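Local coordinates for molybdopterin-guanine dinucleotide biosynthesis adapter protein (Escherichia coli, PDB 1NP6) that binds GTP, hydrolyses it weakly, and may act as an adapter for efficient biosynthesis and use of the molybdopterin-guanine dinucleotide form of the molybdenum cofactor, at residues L87-L92 and I104-F109. Numbering follows the deposited sequence.
Sequences LDLQFL and ILVEGF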
ATOM      1  N   LEU B  87       1.802 -13.296   6.062  1.00 47.10           N
ATOM      2  CA  LEU B  87       0.743 -14.213   5.630  1.00 40.95           C
ATOM      3  C   LEU B  87      -0.493 -14.223   6.534  1.00 34.21           C
ATOM      4  O   LEU B  87      -1.342 -15.103   6.425  1.00 44.21           O
ATOM      5  CB  LEU B  87       1.286 -15.638   5.479  1.00 47.71           C
ATOM      6  CG  LEU B  87       2.413 -15.905   4.477  1.00 48.75           C
ATOM      7  CD1 LEU B  87       3.072 -17.237   4.815  1.00 54.80           C
ATOM      8  CD2 LEU B  87       1.898 -15.917   3.043  1.00 57.19           C
ATOM      9  N   ASP B  88      -0.588 -13.238   7.418  1.00 34.20           N
ATOM     10  CA  ASP B  88      -1.697 -13.122   8.370  1.00 33.11           C
ATOM     11  C   ASP B  88      -2.861 -12.432   7.661  1.00 44.66           C
ATOM     12  O   ASP B  88      -2.866 -11.211   7.520  1.00 43.40           O
ATOM     13  CB  ASP B  88      -1.199 -12.303   9.560  1.00 40.01           C
ATOM     14  CG  ASP B  88      -2.167 -12.264  10.740  1.00 53.08           C
ATOM     15  OD1 ASP B  88      -3.404 -12.389  10.574  1.00 39.71           O
ATOM     16  OD2 ASP B  88      -1.750 -12.058  11.899  1.00 43.98           O
ATOM     17  N   LEU B  89      -3.823 -13.231   7.204  1.00 40.96           N
ATOM     18  CA  LEU B  89      -4.992 -12.759   6.452  1.00 43.66           C
ATOM     19  C   LEU B  89      -5.856 -11.739   7.173  1.00 44.13           C
ATOM     20  O   LEU B  89      -6.308 -10.771   6.567  1.00 35.29           O
ATOM     21  CB  LEU B  89      -5.877 -13.938   6.027  1.00 41.67           C
ATOM     22  CG  LEU B  89      -5.548 -14.674   4.725  1.00 65.74           C
ATOM     23  CD1 LEU B  89      -6.654 -15.666   4.390  1.00 61.34           C
ATOM     24  CD2 LEU B  89      -5.320 -13.704   3.567  1.00 44.75           C
ATOM     25  N   GLN B  90      -6.119 -11.954   8.456  1.00 33.34           N
ATOM     26  CA  GLN B  90      -6.968 -11.003   9.177  1.00 36.52           C
ATOM     27  C   GLN B  90      -6.247  -9.681   9.411  1.00 29.21           C
ATOM     28  O   GLN B  90      -6.891  -8.623   9.445  1.00 36.75           O
ATOM     29  CB  GLN B  90      -7.508 -11.575  10.506  1.00 45.85           C
ATOM     30  CG  GLN B  90      -8.505 -12.750  10.355  1.00 60.84           C
ATOM     31  CD  GLN B  90      -9.887 -12.365   9.796  1.00 65.22           C
ATOM     32  OE1 GLN B  90     -10.686 -13.247   9.477  1.00 64.06           O
ATOM     33  NE2 GLN B  90     -10.168 -11.067   9.683  1.00 66.20           N
ATOM     34  N   PHE B  91      -4.926  -9.734   9.567  1.00 33.08           N
ATOM     35  CA  PHE B  91      -4.137  -8.516   9.691  1.00 35.16           C
ATOM     36  C   PHE B  91      -4.212  -7.739   8.368  1.00 33.09           C
ATOM     37  O   PHE B  91      -4.526  -6.542   8.348  1.00 36.09           O
ATOM     38  CB  PHE B  91      -2.675  -8.818  10.056  1.00 37.16           C
ATOM     39  CG  PHE B  91      -1.790  -7.579  10.121  1.00 35.67           C
ATOM     40  CD1 PHE B  91      -1.883  -6.684  11.191  1.00 38.39           C
ATOM     41  CD2 PHE B  91      -0.886  -7.305   9.102  1.00 40.32           C
ATOM     42  CE1 PHE B  91      -1.087  -5.537  11.238  1.00 49.77           C
ATOM     43  CE2 PHE B  91      -0.084  -6.167   9.135  1.00 33.16           C
ATOM     44  CZ  PHE B  91      -0.183  -5.276  10.196  1.00 35.56           C
ATOM     45  N   LEU B  92      -3.951  -8.438   7.275  1.00 35.07           N
ATOM     46  CA  LEU B  92      -3.949  -7.801   5.960  1.00 35.72           C
ATOM     47  C   LEU B  92      -5.289  -7.118   5.676  1.00 33.15           C
ATOM     48  O   LEU B  92      -5.313  -5.930   5.364  1.00 34.06           O
ATOM     49  CB  LEU B  92      -3.544  -8.792   4.862  1.00 27.15           C
ATOM     50  CG  LEU B  92      -2.078  -9.243   4.852  1.00 30.49           C
ATOM     51  CD1 LEU B  92      -1.871 -10.328   3.804  1.00 36.43           C
ATOM     52  CD2 LEU B  92      -1.103  -8.079   4.649  1.00 33.29           C
ATOM     53  N   ILE B 104     -14.380  -8.632   0.629  1.00 30.44           N
ATOM     54  CA  ILE B 104     -12.986  -8.830   0.251  1.00 28.96           C
ATOM     55  C   ILE B 104     -12.770 -10.230  -0.316  1.00 40.98           C
ATOM     56  O   ILE B 104     -12.993 -11.229   0.376  1.00 32.38           O
ATOM     57  CB  ILE B 104     -12.056  -8.543   1.467  1.00 35.47           C
ATOM     58  CG1 ILE B 104     -12.154  -7.073   1.899  1.00 30.50           C
ATOM     59  CG2 ILE B 104     -10.619  -8.900   1.160  1.00 28.04           C
ATOM     60  CD1 ILE B 104     -11.611  -6.792   3.335  1.00 35.57           C
ATOM     61  N   LEU B 105     -12.322 -10.300  -1.576  1.00 27.47           N
ATOM     62  CA  LEU B 105     -11.980 -11.565  -2.223  1.00 32.03           C
ATOM     63  C   LEU B 105     -10.529 -11.955  -1.916  1.00 33.04           C
ATOM     64  O   LEU B 105      -9.670 -11.078  -1.854  1.00 30.59           O
ATOM     65  CB  LEU B 105     -12.190 -11.489  -3.744  1.00 27.50           C
ATOM     66  CG  LEU B 105     -13.602 -11.059  -4.180  1.00 37.30           C
ATOM     67  CD1 LEU B 105     -13.650 -10.563  -5.641  1.00 36.15           C
ATOM     68  CD2 LEU B 105     -14.592 -12.208  -3.972  1.00 47.88           C
ATOM     69  N   VAL B 106     -10.271 -13.261  -1.760  1.00 36.24           N
ATOM     70  CA  VAL B 106      -8.936 -13.771  -1.376  1.00 24.32           C
ATOM     71  C   VAL B 106      -8.456 -14.886  -2.292  1.00 24.27           C
ATOM     72  O   VAL B 106      -9.196 -15.843  -2.552  1.00 31.30           O
ATOM     73  CB  VAL B 106      -8.923 -14.268   0.101  1.00 36.73           C
ATOM     74  CG1 VAL B 106      -7.495 -14.706   0.524  1.00 35.26           C
ATOM     75  CG2 VAL B 106      -9.475 -13.195   1.018  1.00 31.81           C
ATOM     76  N   GLU B 107      -7.217 -14.774  -2.777  1.00 29.10           N
ATOM     77  CA  GLU B 107      -6.674 -15.694  -3.788  1.00 31.79           C
ATOM     78  C   GLU B 107      -5.139 -15.935  -3.740  1.00 49.24           C
ATOM     79  O   GLU B 107      -4.360 -15.017  -3.489  1.00 46.44           O
ATOM     80  CB  GLU B 107      -7.054 -15.150  -5.173  1.00 43.38           C
ATOM     81  CG  GLU B 107      -6.231 -15.706  -6.310  1.00 58.64           C
ATOM     82  CD  GLU B 107      -6.226 -14.791  -7.503  1.00 54.88           C
ATOM     83  OE1 GLU B 107      -5.942 -13.587  -7.326  1.00 56.75           O
ATOM     84  OE2 GLU B 107      -6.523 -15.281  -8.609  1.00 64.30           O
ATOM     85  N   GLY B 108      -4.716 -17.176  -3.996  1.00 54.99           N
ATOM     86  CA  GLY B 108      -3.309 -17.500  -4.222  1.00 50.18           C
ATOM     87  C   GLY B 108      -2.488 -17.938  -3.012  1.00 53.33           C
ATOM     88  O   GLY B 108      -1.304 -18.280  -3.149  1.00 51.31           O
ATOM     89  N   PHE B 109      -3.111 -17.931  -1.837  1.00 43.80           N
ATOM     90  CA  PHE B 109      -2.448 -18.346  -0.592  1.00 46.06           C
ATOM     91  C   PHE B 109      -2.511 -19.864  -0.380  1.00 56.42           C
ATOM     92  O   PHE B 109      -3.532 -20.501  -0.663  1.00 51.23           O
ATOM     93  CB  PHE B 109      -3.063 -17.624   0.616  1.00 36.36           C
ATOM     94  CG  PHE B 109      -2.770 -16.131   0.658  1.00 54.86           C
ATOM     95  CD1 PHE B 109      -3.587 -15.223  -0.023  1.00 47.21           C
ATOM     96  CD2 PHE B 109      -1.683 -15.636   1.380  1.00 58.58           C
ATOM     97  CE1 PHE B 109      -3.312 -13.851  -0.005  1.00 50.72           C
ATOM     98  CE2 PHE B 109      -1.404 -14.264   1.415  1.00 47.19           C
ATOM     99  CZ  PHE B 109      -2.222 -13.370   0.722  1.00 61.10           C
TER
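Phe91 N donates to Asp88 OD1 over 3.2 Å, at an N-H...O angle of 156° and from well above the carboxylate plane; by this bond within 87-92 Asp88 caps the N-terminus of helix 89-95, whose first turn carries Leu89 and Leu92 toward strand 103-107 and the loop after it. Leu89 does most of the touching from the helix: it reaches Val106 tip to tip, CD2 lying 3.9 Å from Val106 CG1, which is anti to its own backbone N (chi1 -176°). The same Leu89 CD2 sits over one face of Phe109, 4.2 Å from the ring centroid and 12° off the normal, a CH-pi contact. Leu87 CD2 comes in near the plane of that ring, 4.0 Å from Phe109 CD2, while Leu92 CD1 approaches Phe109 CZ obliquely at 4.3 Å. His42 also meets the ring, and Ala70 of the second subunit packs on it. The segments thus join the start of helix 89-95 to an inner strand of the parallel P-loop NTPase sheet, between strands 37-42 and 8-12, with the Phe109 side chain about 8 Å from that of Lys19, an inferred GTP-binding residue. With 213 Å² buried and only carbon-carbon contacts, the contact should be held mainly by dispersion and burial of apolar surface.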